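Local coordinates for uncharacterized protein (Streptococcus mutans, PDB 3L7Y) that binds a magnesium ion and is probably a phosphatase of the haloacid dehalogenase-like hydrolase family, at residues D245-G251 / A263-M269; G46-S51 / N287-L293; Y55-Q61 / H88-C92; S207-V211 / I222-G226. All blocks are in the same frame, centred on the assembly; numbering follows the deposited sequence.

Contacts 1 and 2 are mostly buried, belong to the domain that holds the magnesium ion and touch each other where T47 meets F250, G251 and M269. Contact 1 is parallel sheet pairing, with regular backbone bonds and aromatic packing. Contact 2 ties the end of helix 44-48 and the turn after it to the start of helix 291-301 through waters, a carboxylate and a few apolar groups. Contact 3, partly buried, shares the aromatic ring of F48 with contact 2 and adds a hydrogen bond from the Y55 hydroxyl to H88 O. Contact 4, also partly buried, is an antiparallel hairpin in the six-stranded sheet, its centre about 33 Å from that of contact 3.

Contact 1: D245-G251 / A263-M269; sequences DHLMAFG and AKYSYAM
F250 and Y267 lie side by side on neighbouring parallel strands, 247-251 and 265-268, which with helix 257-262 make a beta-alpha-beta unit of the Rossmann-like haloacid dehalogenase core. The tight part is here. Their rings are nearly parallel, 21° apart, but slid so far that they barely overlap; the closest touch is F250 CD2 against Y267 CB at 3.4 Å. M248, on the same face of the sheet, brings its CG to 3.9 Å from Y267 CE2, and its sulfur adds an oblique Met-aromatic contact. On the face that carries A249, A263 CB touches that methyl and also L247 CG, 3.6 Å away. Five backbone bonds stitch the strands, alternating from Y265 N to L247 O at one end to M269 N to G251 O at the other. Helix 291-301 packs V295 on both F250 and Y267, and G251 leads into the magnesium ligand D252.

The other end is loose and faces solvent. K264, its CG anti to the backbone N (chi1 175°) and its chain extended, runs obliquely across D245, but NZ stops 4.6 Å from D245 OD1, so the opposite charges are near without a salt bridge. K264 CG lies over the centre of the Y265 ring, and that ring's CE2 comes to 3.1 Å from D245 O.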
loop_
_atom_site.group_PDB
_atom_site.type_symbol
_atom_site.label_atom_id
_atom_site.label_comp_id
_atom_site.label_asym_id
_atom_site.label_seq_id
_atom_site.Cartn_x
_atom_site.Cartn_y
_atom_site.Cartn_z
ATOM N N ASP A 245 -15.852 -3.960 13.672
ATOM C CA ASP A 245 -16.911 -3.005 13.983
ATOM C C ASP A 245 -16.347 -1.678 14.482
ATOM O O ASP A 245 -17.036 -0.653 14.449
ATOM C CB ASP A 245 -17.900 -3.581 14.999
ATOM C CG ASP A 245 -18.793 -4.656 14.402
ATOM O OD1 ASP A 245 -18.923 -4.728 13.157
ATOM O OD2 ASP A 245 -19.366 -5.435 15.189
ATOM N N HIS A 246 -15.095 -1.702 14.938
ATOM C CA HIS A 246 -14.425 -0.502 15.436
ATOM C C HIS A 246 -13.483 0.089 14.394
ATOM O O HIS A 246 -12.774 1.067 14.658
ATOM C CB HIS A 246 -13.600 -0.834 16.683
ATOM C CG HIS A 246 -14.275 -1.786 17.619
ATOM N ND1 HIS A 246 -13.829 -3.075 17.821
ATOM C CD2 HIS A 246 -15.366 -1.636 18.408
ATOM C CE1 HIS A 246 -14.612 -3.676 18.699
ATOM N NE2 HIS A 246 -15.552 -2.825 19.070
ATOM N N LEU A 247 -13.442 -0.525 13.224
ATOM C CA LEU A 247 -12.523 -0.077 12.182
ATOM C C LEU A 247 -13.147 0.971 11.255
ATOM O O LEU A 247 -14.230 0.768 10.704
ATOM C CB LEU A 247 -11.981 -1.277 11.388
ATOM C CG LEU A 247 -10.970 -0.938 10.291
ATOM C CD1 LEU A 247 -9.761 -0.200 10.874
ATOM C CD2 LEU A 247 -10.511 -2.191 9.571
ATOM N N MET A 248 -12.477 2.108 11.128
ATOM C CA MET A 248 -12.781 3.068 10.083
ATOM C C MET A 248 -11.594 3.068 9.120
ATOM O O MET A 248 -10.449 3.095 9.565
ATOM C CB MET A 248 -12.988 4.464 10.680
ATOM C CG MET A 248 -13.056 5.595 9.657
ATOM S SD MET A 248 -13.066 7.234 10.443
ATOM C CE MET A 248 -14.771 7.290 10.994
ATOM N N ALA A 249 -11.866 3.031 7.816
ATOM C CA ALA A 249 -10.816 2.891 6.810
ATOM C C ALA A 249 -11.135 3.653 5.529
ATOM O O ALA A 249 -12.292 3.699 5.106
ATOM C CB ALA A 249 -10.589 1.422 6.498
ATOM N N PHE A 250 -10.102 4.240 4.919
ATOM C CA PHE A 250 -10.225 5.031 3.692
ATOM C C PHE A 250 -9.370 4.459 2.562
ATOM O O PHE A 250 -8.248 4.071 2.799
ATOM C CB PHE A 250 -9.750 6.468 3.941
ATOM C CG PHE A 250 -10.503 7.179 5.035
ATOM C CD1 PHE A 250 -10.119 7.032 6.356
ATOM C CD2 PHE A 250 -11.585 7.994 4.729
ATOM C CE1 PHE A 250 -10.792 7.677 7.371
ATOM C CE2 PHE A 250 -12.279 8.657 5.736
ATOM C CZ PHE A 250 -11.887 8.494 7.062
ATOM N N GLY A 251 -9.884 4.442 1.335
ATOM C CA GLY A 251 -9.114 3.957 0.200
ATOM C C GLY A 251 -9.631 4.533 -1.105
ATOM O O GLY A 251 -10.723 5.122 -1.145
ATOM N N ALA A 263 -13.653 -3.183 6.977
ATOM C CA ALA A 263 -14.005 -2.132 7.929
ATOM C C ALA A 263 -15.511 -1.894 7.932
ATOM O O ALA A 263 -16.118 -1.741 6.877
ATOM C CB ALA A 263 -13.277 -0.842 7.578
ATOM N N LYS A 264 -16.114 -1.848 9.116
ATOM C CA LYS A 264 -17.508 -1.443 9.192
ATOM C C LYS A 264 -17.641 0.001 8.707
ATOM O O LYS A 264 -18.556 0.313 7.936
ATOM C CB LYS A 264 -18.067 -1.607 10.603
ATOM C CG LYS A 264 -19.511 -1.080 10.735
ATOM C CD LYS A 264 -20.028 -1.185 12.164
ATOM C CE LYS A 264 -21.555 -1.073 12.195
ATOM N NZ LYS A 264 -22.118 -1.436 13.523
ATOM N N TYR A 265 -16.734 0.883 9.146
ATOM C CA TYR A 265 -16.777 2.284 8.694
ATOM C C TYR A 265 -15.819 2.551 7.523
ATOM O O TYR A 265 -14.783 3.238 7.648
ATOM C CB TYR A 265 -16.591 3.256 9.862
ATOM C CG TYR A 265 -17.541 2.952 10.997
ATOM C CD1 TYR A 265 -18.891 3.311 10.922
ATOM C CD2 TYR A 265 -17.110 2.262 12.121
ATOM C CE1 TYR A 265 -19.779 3.010 11.960
ATOM C CE2 TYR A 265 -17.988 1.950 13.151
ATOM C CZ TYR A 265 -19.314 2.329 13.069
ATOM O OH TYR A 265 -20.169 2.019 14.099
ATOM N N SER A 266 -16.195 1.996 6.373
ATOM C CA SER A 266 -15.352 1.997 5.186
ATOM C C SER A 266 -15.732 3.139 4.256
ATOM O O SER A 266 -16.915 3.293 3.866
ATOM C CB SER A 266 -15.482 0.660 4.463
ATOM O OG SER A 266 -16.838 0.256 4.430
ATOM N N TYR A 267 -14.722 3.938 3.914
ATOM C CA TYR A 267 -14.906 5.145 3.114
ATOM C C TYR A 267 -14.144 5.050 1.796
ATOM O O TYR A 267 -12.923 4.938 1.811
ATOM C CB TYR A 267 -14.422 6.385 3.892
ATOM C CG TYR A 267 -15.333 6.789 5.029
ATOM C CD1 TYR A 267 -16.338 7.734 4.838
ATOM C CD2 TYR A 267 -15.218 6.195 6.273
ATOM C CE1 TYR A 267 -17.198 8.097 5.885
ATOM C CE2 TYR A 267 -16.061 6.544 7.319
ATOM C CZ TYR A 267 -17.050 7.493 7.118
ATOM O OH TYR A 267 -17.883 7.834 8.159
ATOM N N ALA A 268 -14.859 5.092 0.668
ATOM C CA ALA A 268 -14.214 5.315 -0.623
ATOM C C ALA A 268 -14.135 6.806 -0.891
ATOM O O ALA A 268 -15.106 7.528 -0.681
ATOM C CB ALA A 268 -14.987 4.622 -1.747
ATOM N N MET A 269 -12.982 7.273 -1.358
ATOM C CA MET A 269 -12.825 8.674 -1.714
ATOM C C MET A 269 -13.726 9.005 -2.902
ATOM O O MET A 269 -13.981 8.148 -3.751
ATOM C CB MET A 269 -11.361 8.985 -2.045
ATOM C CG MET A 269 -10.374 8.561 -0.961
ATOM S SD MET A 269 -10.758 9.317 0.638
ATOM C CE MET A 269 -10.483 11.060 0.285
#

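Contact 2: G46-S51 / N287-L293; sequences GTFLNS and NDESGVL
D288 takes hold of S51 with both carboxylate oxygens. OD1 accepts from S51 N at 2.6 Å in a nearly straight bond (170° at the hydrogen), and OD2 accepts from S51 OG at 2.8 Å; both donors arrive on the syn side, modestly out of the carboxylate plane. With D288 CG anti to its own carbonyl carbon (chi1 -78°), the carboxylate reaches across to the loop after helix 44-48.

Water makes the second set of links. One molecule donates to T47 O and accepts from V292 N, a second donates to F48 O and N287 O, and a third donates to S51 OG and, at 2.6 Å, to N287 OD1. N287 CB lies 3.1 Å from T47 O.

Apolar contacts fill the inner end. V292 CG2 meets T47 CG2 at 3.8 Å, V292 CG1 comes to the edge of the F48 ring, and L293 CD2 approaches the same ring obliquely at CE1. T47 OG1 turns elsewhere, to D43. G46 and T47 close the DxDGT motif of haloacid dehalogenase-like hydrolases, whose aspartates D43 and D45 bind magnesium, so helix 291-301 starts against the end of that motif.

N287 OD1 lies 2.9 Å from L49 O, two acceptors with no bond between them; the third water satisfies OD1 instead. The paired bonds to D288 would favour its carboxylate form.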
loop_
_atom_site.group_PDB
_atom_site.type_symbol
_atom_site.label_atom_id
_atom_site.label_comp_id
_atom_site.label_asym_id
_atom_site.label_seq_id
_atom_site.Cartn_x
_atom_site.Cartn_y
_atom_site.Cartn_z
ATOM N N GLY A 46 -3.617 9.168 -3.340
ATOM C CA GLY A 46 -4.971 9.212 -3.880
ATOM C C GLY A 46 -6.057 9.270 -2.820
ATOM O O GLY A 46 -7.239 9.350 -3.140
ATOM N N THR A 47 -5.643 9.232 -1.555
ATOM C CA THR A 47 -6.554 9.150 -0.427
ATOM C C THR A 47 -6.167 10.181 0.641
ATOM O O THR A 47 -6.678 11.300 0.620
ATOM C CB THR A 47 -6.584 7.723 0.171
ATOM O OG1 THR A 47 -6.935 6.782 -0.855
ATOM C CG2 THR A 47 -7.618 7.635 1.301
ATOM N N PHE A 48 -5.273 9.818 1.562
ATOM C CA PHE A 48 -4.773 10.774 2.559
ATOM C C PHE A 48 -4.043 11.901 1.839
ATOM O O PHE A 48 -4.208 13.073 2.174
ATOM C CB PHE A 48 -3.839 10.079 3.561
ATOM C CG PHE A 48 -3.385 10.957 4.719
ATOM C CD1 PHE A 48 -4.184 11.124 5.845
ATOM C CD2 PHE A 48 -2.131 11.559 4.704
ATOM C CE1 PHE A 48 -3.755 11.914 6.929
ATOM C CE2 PHE A 48 -1.683 12.340 5.780
ATOM C CZ PHE A 48 -2.510 12.526 6.897
ATOM N N LEU A 49 -3.241 11.540 0.838
ATOM C CA LEU A 49 -2.466 12.526 0.087
ATOM C C LEU A 49 -3.291 13.154 -1.025
ATOM O O LEU A 49 -4.086 12.475 -1.690
ATOM C CB LEU A 49 -1.203 11.888 -0.493
ATOM C CG LEU A 49 -0.237 11.316 0.547
ATOM C CD1 LEU A 49 0.959 10.646 -0.130
ATOM C CD2 LEU A 49 0.209 12.429 1.524
ATOM N N ASN A 50 -3.095 14.451 -1.224
ATOM C CA ASN A 50 -3.785 15.174 -2.280
ATOM C C ASN A 50 -3.062 14.922 -3.594
ATOM O O ASN A 50 -2.093 14.184 -3.618
ATOM C CB ASN A 50 -3.887 16.677 -1.952
ATOM C CG ASN A 50 -2.525 17.372 -1.897
ATOM O OD1 ASN A 50 -1.574 16.953 -2.548
ATOM N ND2 ASN A 50 -2.444 18.460 -1.139
ATOM N N SER A 51 -3.534 15.519 -4.681
ATOM C CA SER A 51 -2.931 15.297 -5.986
ATOM C C SER A 51 -1.486 15.835 -6.096
ATOM O O SER A 51 -0.729 15.417 -6.970
ATOM C CB SER A 51 -3.817 15.886 -7.080
ATOM O OG SER A 51 -4.881 14.995 -7.376
ATOM N N ASN A 287 -9.632 13.358 -2.378
ATOM C CA ASN A 287 -8.376 13.571 -1.687
ATOM C C ASN A 287 -7.895 15.008 -1.847
ATOM O O ASN A 287 -7.021 15.446 -1.118
ATOM C CB ASN A 287 -7.307 12.590 -2.179
ATOM C CG ASN A 287 -6.935 12.802 -3.638
ATOM O OD1 ASN A 287 -5.750 12.778 -4.007
ATOM N ND2 ASN A 287 -7.944 12.993 -4.482
ATOM N N ASP A 288 -8.460 15.738 -2.808
ATOM C CA ASP A 288 -8.080 17.135 -2.995
ATOM C C ASP A 288 -8.999 18.069 -2.212
ATOM O O ASP A 288 -8.869 19.288 -2.283
ATOM C CB ASP A 288 -8.055 17.510 -4.476
ATOM C CG ASP A 288 -6.802 17.017 -5.183
ATOM O OD1 ASP A 288 -5.757 16.890 -4.515
ATOM O OD2 ASP A 288 -6.863 16.753 -6.401
ATOM N N GLU A 289 -9.937 17.493 -1.470
ATOM C CA GLU A 289 -10.706 18.280 -0.521
ATOM C C GLU A 289 -10.557 17.738 0.889
ATOM O O GLU A 289 -11.502 17.772 1.679
ATOM C CB GLU A 289 -12.181 18.318 -0.897
ATOM C CG GLU A 289 -12.442 18.697 -2.334
ATOM C CD GLU A 289 -13.918 18.843 -2.616
ATOM O OE1 GLU A 289 -14.650 19.289 -1.708
ATOM O OE2 GLU A 289 -14.349 18.511 -3.739
ATOM N N SER A 290 -9.370 17.228 1.205
ATOM C CA SER A 290 -9.116 16.730 2.553
ATOM C C SER A 290 -10.212 15.772 3.018
ATOM O O SER A 290 -10.685 15.850 4.157
ATOM C CB SER A 290 -8.986 17.897 3.535
ATOM O OG SER A 290 -7.717 18.513 3.401
ATOM N N GLY A 291 -10.600 14.858 2.130
ATOM C CA GLY A 291 -11.720 13.974 2.393
ATOM C C GLY A 291 -11.555 13.137 3.646
ATOM O O GLY A 291 -12.525 12.860 4.356
ATOM N N VAL A 292 -10.326 12.716 3.915
ATOM C CA VAL A 292 -10.048 11.892 5.085
ATOM C C VAL A 292 -10.162 12.675 6.394
ATOM O O VAL A 292 -10.804 12.222 7.334
ATOM C CB VAL A 292 -8.635 11.250 5.007
ATOM C CG1 VAL A 292 -8.263 10.650 6.337
ATOM C CG2 VAL A 292 -8.578 10.185 3.908
ATOM N N LEU A 293 -9.510 13.832 6.470
ATOM C CA LEU A 293 -9.502 14.605 7.711
ATOM C C LEU A 293 -10.903 15.134 7.976
ATOM O O LEU A 293 -11.330 15.280 9.122
ATOM C CB LEU A 293 -8.502 15.759 7.640
ATOM C CG LEU A 293 -7.048 15.339 7.378
ATOM C CD1 LEU A 293 -6.157 16.554 7.400
ATOM C CD2 LEU A 293 -6.553 14.309 8.399
HETATM O O HOH W 1 -8.033 13.522 1.800
HETATM O O HOH W 2 -4.960 15.616 1.294
HETATM O O HOH W 3 -5.161 12.486 -6.509
#

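Contact 3: Y55-Q61 / H88-C92; sequences YDHNRFQ and HFPDC
The phenol oxygen of Y55 hydrogen-bonds to H88 O, and its ring belongs to an aromatic cluster with F60 and F89 that joins the start of helix 57-69 to the loop following helix 82-86 in the haloacid dehalogenase-like domain. Y55 OH donates at 2.7 Å, and the carbonyl oxygen lies at the ring's edge, in its plane. Y55 CG stands between the backbone N and the carbonyl carbon (chi1 67°), which aims the ring at the loop. H57 CE1 lies over one face of that ring, toward the rim.

The aromatic contacts are oblique. The F89 ring meets Y55 with planes 38° apart, and F60 with planes 54° apart; F60 CE2 comes to 3.8 Å from F89 CD2. F48 extends the cluster against both Y55 and F60, and L293 of helix 291-301 also touches F60.

At the helix start, D56 is the N-cap: OD1 accepts from R59 N at 3.0 Å, from above the carboxylate plane. Near the solvent edge Q61 NE2 comes close to D91 CB. Sulfur supplies the last contact, C92 SG lying in the plane of the F60 ring at its edge, 4.0 Å from CE2.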
loop_
_atom_site.group_PDB
_atom_site.type_symbol
_atom_site.label_atom_id
_atom_site.label_comp_id
_atom_site.label_asym_id
_atom_site.label_seq_id
_atom_site.Cartn_x
_atom_site.Cartn_y
_atom_site.Cartn_z
ATOM N N TYR A 55 -0.435 17.004 2.249
ATOM C CA TYR A 55 -1.667 16.996 3.033
ATOM C C TYR A 55 -1.647 18.128 4.052
ATOM O O TYR A 55 -0.622 18.777 4.247
ATOM C CB TYR A 55 -1.850 15.646 3.735
ATOM C CG TYR A 55 -0.813 15.370 4.800
ATOM C CD1 TYR A 55 0.421 14.820 4.475
ATOM C CD2 TYR A 55 -1.068 15.670 6.130
ATOM C CE1 TYR A 55 1.379 14.573 5.460
ATOM C CE2 TYR A 55 -0.126 15.429 7.111
ATOM C CZ TYR A 55 1.089 14.879 6.770
ATOM O OH TYR A 55 2.008 14.651 7.759
ATOM N N ASP A 56 -2.775 18.356 4.710
ATOM C CA ASP A 56 -2.895 19.464 5.652
ATOM C C ASP A 56 -2.201 19.132 6.965
ATOM O O ASP A 56 -2.827 18.663 7.917
ATOM C CB ASP A 56 -4.371 19.798 5.887
ATOM C CG ASP A 56 -4.565 21.152 6.548
ATOM O OD1 ASP A 56 -3.737 21.524 7.401
ATOM O OD2 ASP A 56 -5.552 21.842 6.223
ATOM N N HIS A 57 -0.893 19.377 7.004
ATOM C CA HIS A 57 -0.076 18.981 8.136
ATOM C C HIS A 57 -0.625 19.494 9.462
ATOM O O HIS A 57 -0.784 18.725 10.410
ATOM C CB HIS A 57 1.362 19.458 7.939
ATOM C CG HIS A 57 2.129 18.655 6.932
ATOM N ND1 HIS A 57 2.007 18.853 5.573
ATOM C CD2 HIS A 57 3.024 17.653 7.088
ATOM C CE1 HIS A 57 2.795 18.006 4.935
ATOM N NE2 HIS A 57 3.422 17.265 5.831
ATOM N N ASN A 58 -0.911 20.793 9.524
ATOM C CA ASN A 58 -1.432 21.400 10.742
ATOM C C ASN A 58 -2.734 20.745 11.193
ATOM O O ASN A 58 -2.873 20.353 12.353
ATOM C CB ASN A 58 -1.634 22.906 10.552
ATOM C CG ASN A 58 -0.323 23.661 10.409
ATOM O OD1 ASN A 58 0.652 23.392 11.118
ATOM N ND2 ASN A 58 -0.297 24.622 9.494
ATOM N N ARG A 59 -3.687 20.624 10.274
ATOM C CA ARG A 59 -4.991 20.074 10.621
ATOM C C ARG A 59 -4.800 18.649 11.112
ATOM O O ARG A 59 -5.432 18.232 12.084
ATOM C CB ARG A 59 -5.965 20.134 9.433
ATOM C CG ARG A 59 -7.361 19.603 9.734
ATOM C CD ARG A 59 -8.312 19.753 8.544
ATOM N NE ARG A 59 -9.684 19.413 8.912
ATOM C CZ ARG A 59 -10.699 19.328 8.056
ATOM N NH1 ARG A 59 -10.508 19.556 6.761
ATOM N NH2 ARG A 59 -11.907 19.010 8.499
ATOM N N PHE A 60 -3.909 17.912 10.451
ATOM C CA PHE A 60 -3.658 16.531 10.834
ATOM C C PHE A 60 -3.071 16.400 12.235
ATOM O O PHE A 60 -3.521 15.581 13.029
ATOM C CB PHE A 60 -2.718 15.817 9.858
ATOM C CG PHE A 60 -2.292 14.460 10.352
ATOM C CD1 PHE A 60 -3.192 13.402 10.366
ATOM C CD2 PHE A 60 -1.020 14.252 10.845
ATOM C CE1 PHE A 60 -2.814 12.155 10.846
ATOM C CE2 PHE A 60 -0.633 13.010 11.323
ATOM C CZ PHE A 60 -1.534 11.960 11.326
ATOM N N GLN A 61 -2.039 17.180 12.531
ATOM C CA GLN A 61 -1.388 17.051 13.823
ATOM C C GLN A 61 -2.357 17.373 14.968
ATOM O O GLN A 61 -2.287 16.771 16.035
ATOM C CB GLN A 61 -0.105 17.899 13.884
ATOM C CG GLN A 61 1.036 17.279 13.074
ATOM C CD GLN A 61 2.315 18.091 13.101
ATOM O OE1 GLN A 61 2.311 19.287 12.804
ATOM N NE2 GLN A 61 3.428 17.434 13.439
ATOM N N HIS A 88 6.549 11.105 5.386
ATOM C CA HIS A 88 5.363 11.961 5.334
ATOM C C HIS A 88 4.985 12.470 6.731
ATOM O O HIS A 88 4.233 13.431 6.875
ATOM C CB HIS A 88 4.169 11.206 4.724
ATOM C CG HIS A 88 4.305 10.914 3.261
ATOM N ND1 HIS A 88 4.119 11.873 2.289
ATOM C CD2 HIS A 88 4.575 9.762 2.603
ATOM C CE1 HIS A 88 4.284 11.331 1.098
ATOM N NE2 HIS A 88 4.564 10.049 1.261
ATOM N N PHE A 89 5.505 11.810 7.758
ATOM C CA PHE A 89 5.189 12.137 9.143
ATOM C C PHE A 89 6.480 12.381 9.945
ATOM O O PHE A 89 6.742 11.717 10.954
ATOM C CB PHE A 89 4.354 11.005 9.744
ATOM C CG PHE A 89 3.111 10.688 8.944
ATOM C CD1 PHE A 89 3.097 9.651 8.025
ATOM C CD2 PHE A 89 1.963 11.439 9.103
ATOM C CE1 PHE A 89 1.950 9.363 7.291
ATOM C CE2 PHE A 89 0.826 11.163 8.366
ATOM C CZ PHE A 89 0.817 10.122 7.457
ATOM N N PRO A 90 7.279 13.358 9.503
ATOM C CA PRO A 90 8.630 13.541 10.051
ATOM C C PRO A 90 8.609 13.708 11.559
ATOM O O PRO A 90 9.521 13.216 12.233
ATOM C CB PRO A 90 9.112 14.847 9.401
ATOM C CG PRO A 90 8.174 15.122 8.276
ATOM C CD PRO A 90 6.876 14.456 8.610
ATOM N N ASP A 91 7.586 14.388 12.077
ATOM C CA ASP A 91 7.576 14.771 13.481
ATOM C C ASP A 91 6.702 13.888 14.361
ATOM O O ASP A 91 6.625 14.109 15.567
ATOM C CB ASP A 91 7.131 16.232 13.645
ATOM C CG ASP A 91 8.027 17.216 12.903
ATOM O OD1 ASP A 91 9.243 16.951 12.763
ATOM O OD2 ASP A 91 7.502 18.261 12.463
ATOM N N CYS A 92 6.028 12.898 13.785
ATOM C CA CYS A 92 5.160 12.074 14.610
ATOM C C CYS A 92 5.081 10.614 14.167
ATOM O O CYS A 92 4.303 9.849 14.729
ATOM C CB CYS A 92 3.747 12.684 14.685
ATOM S SG CYS A 92 2.878 12.565 13.126
#

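Contact 4: S207-V211 / I222-G226; sequences SQRLV and IITKG
V211 and I223 lie side by side and point the same way, on one face of the antiparallel hairpin formed by strands 210-214 and 219-224. They are a hydrogen-bonded pair: V211 N donates to I223 O at 2.9 Å, and I223 N to V211 O at 2.8 Å. Their CG1 atoms touch at 3.9 Å. V211 CG1 sits between the backbone N and the carbonyl carbon (chi1 80°), and from there it also reaches K225 CA.

The K225 chain runs back beside the turn that leads into strand 210-214. Its CG packs on V211 CB, and beyond it CD and CE pass 3.6 Å from S207 O. The backbone of K225 is held as well, N donating to R209 O at 2.7 Å from well above the carbonyl plane. That oxygen also takes a bond from a water that donates to T224 OG1, while another water links Q208 O to K225 O.

L210 and T224 form the non-hydrogen-bonded pair next along, and their side chains diverge; L210 CB instead meets I222 CG2 at 3.9 Å.

Strand 210-214 is an edge strand of the six-stranded sheet, probably that of the cap domain, as in Cof-type relatives. Strand 219-224 lies between it and 182-188, where I222 bonds to L185 through the backbone. L210 packs on I126 of helix 120-133, to whose D122 R209 makes a salt bridge.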
loop_
_atom_site.group_PDB
_atom_site.type_symbol
_atom_site.label_atom_id
_atom_site.label_comp_id
_atom_site.label_asym_id
_atom_site.label_seq_id
_atom_site.Cartn_x
_atom_site.Cartn_y
_atom_site.Cartn_z
ATOM N N SER A 207 1.549 -19.694 -8.008
ATOM C CA SER A 207 0.215 -19.238 -7.615
ATOM C C SER A 207 -0.089 -19.206 -6.120
ATOM O O SER A 207 -0.764 -18.296 -5.648
ATOM C CB SER A 207 -0.852 -20.065 -8.322
ATOM O OG SER A 207 -2.130 -19.517 -8.073
ATOM N N GLN A 208 0.378 -20.194 -5.367
ATOM C CA GLN A 208 -0.000 -20.254 -3.969
ATOM C C GLN A 208 0.779 -19.246 -3.125
ATOM O O GLN A 208 0.414 -18.964 -1.982
ATOM C CB GLN A 208 0.195 -21.656 -3.415
ATOM C CG GLN A 208 1.516 -21.852 -2.731
ATOM C CD GLN A 208 1.496 -23.070 -1.847
ATOM O OE1 GLN A 208 2.396 -23.283 -1.030
ATOM N NE2 GLN A 208 0.455 -23.883 -1.998
ATOM N N ARG A 209 1.847 -18.710 -3.702
ATOM C CA ARG A 209 2.764 -17.825 -2.993
ATOM C C ARG A 209 2.651 -16.371 -3.452
ATOM O O ARG A 209 2.771 -15.463 -2.642
ATOM C CB ARG A 209 4.207 -18.288 -3.202
ATOM C CG ARG A 209 4.458 -19.745 -2.851
ATOM C CD ARG A 209 4.857 -19.894 -1.398
ATOM N NE ARG A 209 5.081 -21.294 -1.054
ATOM C CZ ARG A 209 6.177 -21.973 -1.381
ATOM N NH1 ARG A 209 7.148 -21.380 -2.062
ATOM N NH2 ARG A 209 6.302 -23.247 -1.029
ATOM N N LEU A 210 2.460 -16.152 -4.755
ATOM C CA LEU A 210 2.515 -14.799 -5.316
ATOM C C LEU A 210 1.255 -14.410 -6.065
ATOM O O LEU A 210 0.724 -15.187 -6.856
ATOM C CB LEU A 210 3.723 -14.643 -6.254
ATOM C CG LEU A 210 5.123 -14.961 -5.698
ATOM C CD1 LEU A 210 6.172 -14.850 -6.806
ATOM C CD2 LEU A 210 5.464 -14.058 -4.507
ATOM N N VAL A 211 0.795 -13.187 -5.833
ATOM C CA VAL A 211 -0.394 -12.703 -6.494
ATOM C C VAL A 211 -0.278 -11.209 -6.773
ATOM O O VAL A 211 0.335 -10.467 -6.005
ATOM C CB VAL A 211 -1.666 -13.015 -5.645
ATOM C CG1 VAL A 211 -1.825 -11.989 -4.525
ATOM C CG2 VAL A 211 -2.916 -13.070 -6.524
ATOM N N ILE A 222 3.156 -7.304 -7.006
ATOM C CA ILE A 222 3.144 -8.744 -6.841
ATOM C C ILE A 222 3.496 -9.019 -5.396
ATOM O O ILE A 222 4.648 -8.915 -4.992
ATOM C CB ILE A 222 4.140 -9.443 -7.797
ATOM C CG1 ILE A 222 3.765 -9.140 -9.255
ATOM C CG2 ILE A 222 4.167 -10.943 -7.521
ATOM C CD1 ILE A 222 4.681 -9.759 -10.286
ATOM N N ILE A 223 2.485 -9.336 -4.606
ATOM C CA ILE A 223 2.678 -9.538 -3.190
ATOM C C ILE A 223 2.592 -11.009 -2.844
ATOM O O ILE A 223 2.117 -11.809 -3.643
ATOM C CB ILE A 223 1.585 -8.802 -2.375
ATOM C CG1 ILE A 223 0.204 -9.073 -2.982
ATOM C CG2 ILE A 223 1.883 -7.307 -2.328
ATOM C CD1 ILE A 223 -0.982 -8.900 -1.994
ATOM N N THR A 224 3.050 -11.339 -1.641
ATOM C CA THR A 224 2.826 -12.649 -1.057
ATOM C C THR A 224 1.321 -12.850 -0.935
ATOM O O THR A 224 0.615 -12.056 -0.282
ATOM C CB THR A 224 3.483 -12.741 0.328
ATOM O OG1 THR A 224 4.913 -12.707 0.180
ATOM C CG2 THR A 224 3.059 -14.022 1.064
ATOM N N LYS A 225 0.823 -13.903 -1.567
ATOM C CA LYS A 225 -0.617 -14.149 -1.606
ATOM C C LYS A 225 -1.241 -14.094 -0.216
ATOM O O LYS A 225 -0.768 -14.738 0.723
ATOM C CB LYS A 225 -0.928 -15.493 -2.271
ATOM C CG LYS A 225 -2.371 -15.624 -2.789
ATOM C CD LYS A 225 -2.787 -17.090 -2.880
ATOM C CE LYS A 225 -3.835 -17.338 -3.955
ATOM N NZ LYS A 225 -5.041 -16.489 -3.844
ATOM N N GLY A 226 -2.316 -13.325 -0.090
ATOM C CA GLY A 226 -3.015 -13.217 1.176
ATOM C C GLY A 226 -2.539 -12.087 2.070
ATOM O O GLY A 226 -3.230 -11.717 3.020
HETATM O O HOH W 4 1.261 -17.010 0.148
HETATM O O HOH W 5 5.198 -15.177 -1.047
#